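Local coordinates for protein inactive Zymogen C11 Protease (Parabacteroides distasonis, PDB 6MZO) that is the inactive zymogen of a clostripain-family cysteine peptidase and, once activated, probably hydrolyses peptide bonds in proteins, at residues 263-267 / 323-328; 245-249 / 281-286; 12-17 / 202-207. All coordinates share one frame. Numbering follows the deposited sequence.

Contact 1: residues 263-267 / 323-328; sequences QIMEY and LPVNKY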
# COMPACT_ATOMS: atom_id res chain seq x y z
N GLN A 263 -15.77 1.64 -13.47
CA GLN A 263 -15.30 0.43 -12.85
C GLN A 263 -15.04 0.67 -11.36
O GLN A 263 -14.20 1.47 -10.98
CB GLN A 263 -14.00 -0.06 -13.53
CG GLN A 263 -13.21 -1.14 -12.74
CD GLN A 263 -13.87 -2.48 -12.77
OE1 GLN A 263 -14.15 -3.04 -13.84
NE2 GLN A 263 -14.14 -3.03 -11.60
N ILE A 264 -15.75 -0.07 -10.52
CA ILE A 264 -15.53 0.07 -9.06
C ILE A 264 -14.14 -0.43 -8.63
O ILE A 264 -13.70 -1.47 -9.15
CB ILE A 264 -16.61 -0.72 -8.29
CG1 ILE A 264 -17.91 -0.02 -8.42
CG2 ILE A 264 -16.26 -0.83 -6.76
CD1 ILE A 264 -19.05 -0.94 -8.02
N MET A 265 -13.49 0.26 -7.70
CA MET A 265 -12.28 -0.31 -7.05
C MET A 265 -12.56 -0.53 -5.58
O MET A 265 -12.16 -1.57 -5.05
CB MET A 265 -11.05 0.61 -7.26
CG MET A 265 -10.55 0.48 -8.71
SD MET A 265 -9.55 -1.06 -8.95
CE MET A 265 -10.27 -1.76 -10.45
N GLU A 266 -13.22 0.42 -4.94
CA GLU A 266 -13.54 0.31 -3.52
C GLU A 266 -14.99 -0.11 -3.31
O GLU A 266 -15.89 0.38 -3.99
CB GLU A 266 -13.27 1.63 -2.80
CG GLU A 266 -13.66 1.64 -1.34
CD GLU A 266 -14.88 2.49 -1.06
OE1 GLU A 266 -14.94 3.63 -1.57
OE2 GLU A 266 -15.78 2.03 -0.33
N TYR A 267 -15.21 -1.02 -2.37
CA TYR A 267 -16.55 -1.51 -2.08
C TYR A 267 -16.73 -1.81 -0.59
O TYR A 267 -16.84 -2.97 -0.20
CB TYR A 267 -16.87 -2.75 -2.91
CG TYR A 267 -18.34 -3.06 -3.03
CD1 TYR A 267 -19.16 -2.30 -3.87
CD2 TYR A 267 -18.92 -4.09 -2.31
CE1 TYR A 267 -20.51 -2.58 -3.98
CE2 TYR A 267 -20.27 -4.37 -2.41
CZ TYR A 267 -21.06 -3.61 -3.25
OH TYR A 267 -22.40 -3.88 -3.36
N LEU A 323 -16.56 -9.00 -7.10
CA LEU A 323 -17.02 -8.11 -8.15
C LEU A 323 -16.06 -8.23 -9.33
O LEU A 323 -14.87 -8.34 -9.16
CB LEU A 323 -17.07 -6.64 -7.64
CG LEU A 323 -18.04 -6.36 -6.49
CD1 LEU A 323 -17.91 -4.89 -6.05
CD2 LEU A 323 -19.48 -6.63 -6.86
N PRO A 324 -16.57 -8.14 -10.55
CA PRO A 324 -15.82 -8.24 -11.81
C PRO A 324 -14.86 -7.07 -12.01
O PRO A 324 -15.21 -5.92 -11.77
CB PRO A 324 -16.95 -8.26 -12.87
CG PRO A 324 -18.01 -7.40 -12.21
CD PRO A 324 -18.01 -7.96 -10.81
N VAL A 325 -13.62 -7.40 -12.38
CA VAL A 325 -12.63 -6.40 -12.78
C VAL A 325 -12.64 -6.41 -14.27
O VAL A 325 -11.99 -7.26 -14.89
CB VAL A 325 -11.24 -6.72 -12.24
CG1 VAL A 325 -10.22 -5.69 -12.77
CG2 VAL A 325 -11.29 -6.63 -10.72
N ASN A 326 -13.44 -5.50 -14.84
CA ASN A 326 -13.57 -5.42 -16.29
C ASN A 326 -12.58 -4.43 -16.90
O ASN A 326 -12.24 -4.57 -18.06
CB ASN A 326 -15.00 -5.04 -16.70
CG ASN A 326 -16.06 -6.05 -16.26
OD1 ASN A 326 -17.12 -5.67 -15.75
ND2 ASN A 326 -15.77 -7.34 -16.42
N LYS A 327 -12.13 -3.43 -16.13
CA LYS A 327 -11.13 -2.43 -16.56
C LYS A 327 -10.11 -2.37 -15.46
O LYS A 327 -10.50 -2.28 -14.30
CB LYS A 327 -11.72 -1.04 -16.78
CG LYS A 327 -12.71 -1.07 -18.02
CD LYS A 327 -13.33 0.27 -18.21
CE LYS A 327 -14.29 0.22 -19.43
NZ LYS A 327 -15.02 1.52 -19.54
N TYR A 328 -8.82 -2.41 -15.79
CA TYR A 328 -7.85 -2.46 -14.69
C TYR A 328 -6.62 -1.68 -15.06
O TYR A 328 -5.79 -2.18 -15.90
CB TYR A 328 -7.50 -3.94 -14.39
CG TYR A 328 -6.53 -4.05 -13.25
CD1 TYR A 328 -6.93 -3.69 -12.01
CD2 TYR A 328 -5.20 -4.52 -13.44
CE1 TYR A 328 -6.06 -3.72 -10.91
CE2 TYR A 328 -4.31 -4.58 -12.33
CZ TYR A 328 -4.76 -4.18 -11.10
OH TYR A 328 -3.93 -4.17 -10.01
O HOH W 1 -17.42 -2.76 -14.46

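Contact 2: residues 245-249 / 281-286; sequences LFHDK and YVSRLA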
# COMPACT_ATOMS: atom_id res chain seq x y z
N LEU A 245 -5.80 18.01 -17.55
CA LEU A 245 -7.22 17.74 -17.73
C LEU A 245 -8.04 18.04 -16.49
O LEU A 245 -9.25 18.18 -16.60
CB LEU A 245 -7.47 16.28 -18.19
CG LEU A 245 -7.19 15.11 -17.22
CD1 LEU A 245 -8.46 14.35 -16.89
CD2 LEU A 245 -6.19 14.12 -17.78
N PHE A 246 -7.42 18.16 -15.32
CA PHE A 246 -8.23 18.40 -14.12
C PHE A 246 -8.28 19.88 -13.71
O PHE A 246 -9.25 20.31 -13.06
CB PHE A 246 -7.69 17.56 -12.94
CG PHE A 246 -8.12 16.16 -12.99
CD1 PHE A 246 -9.43 15.83 -12.67
CD2 PHE A 246 -7.20 15.13 -13.30
CE1 PHE A 246 -9.85 14.51 -12.70
CE2 PHE A 246 -7.62 13.81 -13.28
CZ PHE A 246 -8.94 13.50 -12.99
N HIS A 247 -7.25 20.63 -14.06
CA HIS A 247 -7.07 21.95 -13.45
C HIS A 247 -8.13 22.95 -13.94
O HIS A 247 -8.27 24.05 -13.34
CB HIS A 247 -5.66 22.51 -13.71
CG HIS A 247 -5.44 23.01 -15.10
ND1 HIS A 247 -5.91 22.36 -16.22
CD2 HIS A 247 -4.82 24.13 -15.55
CE1 HIS A 247 -5.60 23.05 -17.30
NE2 HIS A 247 -4.95 24.14 -16.92
N ASP A 248 -8.88 22.62 -14.99
CA ASP A 248 -9.87 23.56 -15.51
C ASP A 248 -11.29 23.02 -15.39
O ASP A 248 -12.25 23.52 -16.04
CB ASP A 248 -9.54 23.96 -16.96
CG ASP A 248 -9.67 22.80 -17.95
OD1 ASP A 248 -9.70 21.62 -17.54
OD2 ASP A 248 -9.77 23.09 -19.17
N LYS A 249 -11.44 22.01 -14.55
CA LYS A 249 -12.77 21.37 -14.42
C LYS A 249 -13.46 22.01 -13.20
O LYS A 249 -12.86 22.04 -12.10
CB LYS A 249 -12.67 19.84 -14.24
CG LYS A 249 -12.05 19.07 -15.46
CD LYS A 249 -12.99 19.26 -16.65
CE LYS A 249 -12.38 18.66 -17.95
NZ LYS A 249 -11.04 19.21 -18.42
N TYR A 281 -11.92 6.64 -15.00
CA TYR A 281 -12.36 7.97 -14.61
C TYR A 281 -11.79 9.02 -15.54
O TYR A 281 -12.49 9.83 -16.06
CB TYR A 281 -11.93 8.26 -13.18
CG TYR A 281 -12.32 9.62 -12.67
CD1 TYR A 281 -13.58 10.11 -12.85
CD2 TYR A 281 -11.42 10.39 -11.99
CE1 TYR A 281 -13.94 11.35 -12.38
CE2 TYR A 281 -11.76 11.62 -11.50
CZ TYR A 281 -13.03 12.08 -11.70
OH TYR A 281 -13.37 13.30 -11.23
N VAL A 282 -10.49 9.01 -15.72
CA VAL A 282 -9.85 9.99 -16.59
C VAL A 282 -10.41 9.94 -18.01
O VAL A 282 -10.63 11.01 -18.64
CB VAL A 282 -8.24 9.77 -16.61
CG1 VAL A 282 -7.63 10.48 -17.80
CG2 VAL A 282 -7.65 10.26 -15.31
N SER A 283 -10.76 8.75 -18.50
CA SER A 283 -11.32 8.64 -19.84
C SER A 283 -12.68 9.40 -20.00
O SER A 283 -13.07 9.75 -21.12
CB SER A 283 -11.50 7.15 -20.25
OG SER A 283 -12.70 6.64 -19.65
N ARG A 284 -13.35 9.69 -18.89
CA ARG A 284 -14.62 10.45 -18.90
C ARG A 284 -14.44 11.95 -18.97
O ARG A 284 -15.38 12.68 -19.28
CB ARG A 284 -15.46 10.18 -17.65
CG ARG A 284 -15.69 8.74 -17.29
CD ARG A 284 -16.13 7.99 -18.46
NE ARG A 284 -16.01 6.55 -18.26
CZ ARG A 284 -17.02 5.68 -18.43
NH1 ARG A 284 -18.23 6.13 -18.83
NH2 ARG A 284 -16.81 4.39 -18.21
N LEU A 285 -13.25 12.42 -18.71
CA LEU A 285 -12.97 13.86 -18.61
C LEU A 285 -11.97 14.33 -19.66
O LEU A 285 -12.06 15.47 -20.13
CB LEU A 285 -12.43 14.19 -17.23
CG LEU A 285 -13.47 14.10 -16.10
CD1 LEU A 285 -12.75 14.24 -14.77
CD2 LEU A 285 -14.50 15.24 -16.22
N ALA A 286 -11.01 13.45 -20.00
CA ALA A 286 -9.94 13.84 -20.94
C ALA A 286 -10.38 13.99 -22.37
O ALA A 286 -11.22 13.23 -22.88
CB ALA A 286 -8.80 12.78 -20.88
O HOH W 2 -10.52 17.78 -20.80

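Contact 3: residues 12-17 / 202-207; sequences PRTVLI and MFKKEA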
# COMPACT_ATOMS: atom_id res chain seq x y z
N PRO A 12 23.10 -5.75 2.24
CA PRO A 12 22.65 -5.04 1.07
C PRO A 12 21.36 -4.28 1.43
O PRO A 12 21.07 -3.25 0.81
CB PRO A 12 22.36 -6.18 0.06
CG PRO A 12 23.51 -7.17 0.40
CD PRO A 12 23.42 -7.17 1.93
N ARG A 13 20.60 -4.82 2.39
CA ARG A 13 19.36 -4.14 2.77
C ARG A 13 18.97 -4.51 4.21
O ARG A 13 19.19 -5.66 4.65
CB ARG A 13 18.20 -4.49 1.83
CG ARG A 13 16.88 -3.68 2.12
CD ARG A 13 15.89 -3.69 0.91
NE ARG A 13 16.60 -3.16 -0.23
CZ ARG A 13 17.16 -3.91 -1.21
NH1 ARG A 13 16.87 -5.20 -1.32
NH2 ARG A 13 18.02 -3.32 -2.04
N THR A 14 18.40 -3.55 4.94
CA THR A 14 17.67 -3.88 6.14
C THR A 14 16.18 -3.63 5.89
O THR A 14 15.85 -2.59 5.39
CB THR A 14 18.12 -2.98 7.33
OG1 THR A 14 19.41 -3.40 7.76
CG2 THR A 14 17.19 -3.02 8.49
N VAL A 15 15.37 -4.64 6.10
CA VAL A 15 13.90 -4.48 5.94
C VAL A 15 13.19 -4.60 7.31
O VAL A 15 13.47 -5.48 8.12
CB VAL A 15 13.37 -5.59 5.00
CG1 VAL A 15 11.80 -5.53 4.91
CG2 VAL A 15 13.96 -5.46 3.57
N LEU A 16 12.27 -3.65 7.55
CA LEU A 16 11.38 -3.63 8.70
C LEU A 16 9.98 -4.00 8.20
O LEU A 16 9.49 -3.38 7.25
CB LEU A 16 11.35 -2.22 9.36
CG LEU A 16 10.17 -2.07 10.36
CD1 LEU A 16 10.44 -2.99 11.56
CD2 LEU A 16 10.14 -0.56 10.76
N ILE A 17 9.43 -5.04 8.83
CA ILE A 17 7.99 -5.37 8.61
C ILE A 17 7.26 -4.98 9.89
O ILE A 17 7.52 -5.52 10.98
CB ILE A 17 7.83 -6.88 8.26
CG1 ILE A 17 8.75 -7.31 7.11
CG2 ILE A 17 6.27 -7.13 8.05
CD1 ILE A 17 8.47 -8.80 6.62
N MET A 202 12.83 -9.51 -1.50
CA MET A 202 13.05 -8.23 -0.79
C MET A 202 14.54 -7.91 -0.52
O MET A 202 14.85 -6.78 -0.20
CB MET A 202 12.30 -8.22 0.59
CG MET A 202 10.87 -8.44 0.42
SD MET A 202 10.24 -8.37 2.24
CE MET A 202 8.75 -9.29 2.18
N PHE A 203 15.40 -8.93 -0.59
CA PHE A 203 16.78 -8.80 -0.11
C PHE A 203 17.81 -8.93 -1.25
O PHE A 203 18.99 -8.96 -0.96
CB PHE A 203 17.04 -9.84 0.99
CG PHE A 203 16.48 -9.43 2.31
CD1 PHE A 203 17.15 -8.51 3.08
CD2 PHE A 203 15.21 -9.90 2.77
CE1 PHE A 203 16.67 -8.12 4.29
CE2 PHE A 203 14.69 -9.51 3.96
CZ PHE A 203 15.39 -8.57 4.75
N LYS A 204 17.38 -9.07 -2.50
CA LYS A 204 18.37 -8.96 -3.66
C LYS A 204 19.08 -7.59 -3.59
O LYS A 204 18.55 -6.61 -3.03
CB LYS A 204 17.65 -9.14 -4.96
CG LYS A 204 17.11 -10.63 -5.07
CD LYS A 204 16.37 -10.85 -6.38
CE LYS A 204 15.70 -12.23 -6.36
NZ LYS A 204 14.89 -12.43 -7.63
N LYS A 205 20.28 -7.54 -4.15
CA LYS A 205 21.06 -6.29 -4.03
C LYS A 205 20.21 -5.10 -4.39
O LYS A 205 20.22 -4.11 -3.63
CB LYS A 205 22.29 -6.42 -4.92
CG LYS A 205 23.32 -5.31 -4.71
CD LYS A 205 24.58 -5.79 -5.41
CE LYS A 205 25.34 -4.59 -5.87
NZ LYS A 205 25.95 -3.88 -4.75
N GLU A 206 19.49 -5.16 -5.54
CA GLU A 206 18.35 -4.31 -5.82
C GLU A 206 17.10 -5.10 -5.44
O GLU A 206 16.97 -6.27 -5.87
CB GLU A 206 18.26 -3.92 -7.24
CG GLU A 206 19.49 -3.03 -7.65
CD GLU A 206 19.51 -2.60 -9.09
OE1 GLU A 206 18.45 -2.58 -9.74
OE2 GLU A 206 20.63 -2.28 -9.58
N ALA A 207 16.18 -4.48 -4.70
CA ALA A 207 14.93 -5.18 -4.36
C ALA A 207 14.21 -5.54 -5.64
O ALA A 207 14.05 -4.73 -6.55
CB ALA A 207 14.06 -4.26 -3.46
O HOH W 3 21.89 -3.00 -1.89

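Contact 1: residues 263-267 / 323-328
A β-hairpin, strands 310-313 and 321-324, runs out of its second strand into the loop at 325-328, and the irregular segment 263-267 docks against this exit chiefly through Q263. With chi1 at t and chi2 at p, its side chain folds toward this loop so that the carboxamide works at both ends. Q263 OE1 accepts from N326 N (2.7 Å) and K327 N (3.1 Å), while Q263 NE2 donates to P324 O (3.1 Å) and to I264 O (2.9 Å). Glutamine suits the place because a single group serves backbone donors and acceptors alike. Water 1 joins N326 OD1, 3.2 Å away, weakly to Q263 OE1. L323, in the m,t rotamer, lays CD1 over the face of the Y267 ring, 3.8 Å from its centroid, a CH-pi contact matching a leucine methyl to a flat ring. Y328 OH hydrogen-bonds I227 O. The unbranched M265, with chi1 and chi2 both m, brings its terminal methyl to the edge of the Y328 ring, CE to CD1 at 4.2 Å.

Contact 2: residues 245-249 / 281-286
This is apolar packing, without a direct hydrogen bond across it, between the closing part of helix 235-246 with its following turn and the short helix 278-283 with the residues after it. L245 is the centre of one cluster: its CD2 lies 3.9 Å from V282 CG1 and its CD1 4.0 Å from L285 CB, while the CA atoms of L245 and A286 are 5.7 Å apart, consistent with the small A286 side chain. F246 fills the neighbouring space. F246 CE1 touches L285 CD1 at 3.6 Å and Y281 CE2 at 3.7 Å, the two rings meeting obliquely, planes at 37°. From F246 to K249 the chain makes a type I turn, closed by K249 N to F246 O (3.1 Å), which brings the long K249 side chain back to the end of the helix. K249 NZ donates to L245 O (2.8 Å), forms a salt bridge with D248 OD1 (2.9 Å), and donates to water 2, which lies 2.9 Å from L285 O. Around this cluster, helix 251-255 contributes L254 against Y281, K249 and L285, Y357 of helix 351-357 meets the F246 ring, and F294 and Y291 of helix 288-301 back V282 and A286.

Contact 3: residues 12-17 / 202-207
R13 reaches from just ahead of strand 14-19 into a ring of carbonyl oxygens where helix 195-203 gives way to a loop. R13 NH1 donates to M202 O and K204 O, both at 2.8 Å, and R13 NH2 donates to K205 O, also at 2.8 Å. These acceptors lie near the guanidinium plane, and A207 CB packs over one face of it. Arginine fits because its planar group offers several N-H donors to carbonyls that helical bonding does not use up; NH2 also forms a salt bridge with D156, which balances the buried charge. K205 O gains a second donor in water 3 (2.7 Å), which donates to P12 O as well (2.8 Å); S108 OG is a further partner of P12 O, and N46 ND2 serves F203 O. The strand belongs to the mixed sheet, parallel in its central strands, of an α/β/α sandwich, the architecture of clan CD peptidases, and helix 195-203 packs on one face of it. V15 and I17 point to that helix, whereas T14 and L16 point to the other face, against helix 90-103. T14 OG1 is satisfied there by Y104 O and N49 ND2. The β-branched V15 places CG2 over the F203 ring, 4.1 Å from its centroid, and its CG1 lies 4.2 Å from M202 SD. Deeper along the strand, I17 CD1 comes within 4.5 Å of M202 CE.

Contacts 1 and 2 interlock along the chain, their segments alternating in the order 245-249, 263-267, 281-286, 323-328, with centres about 20 Å apart. They touch where K327 NZ and R284 NH2, two like charges, approach to 3.6 Å. D280 probably offsets this: it forms a salt bridge with R284 and a long, weak ion pair with K327, and it also accepts from Q263 N. Contact 3 lies across the molecule, its centre about 32 Å from contact 1 and 39 Å from contact 2. In clan CD peptidases the catalytic dyad follows the carboxyl ends of adjacent parallel strands, probably 109-115 and 155-162 here. Contact 1 touches that side through Y164, while contact 3 lies at the opposite end of the parallel strands.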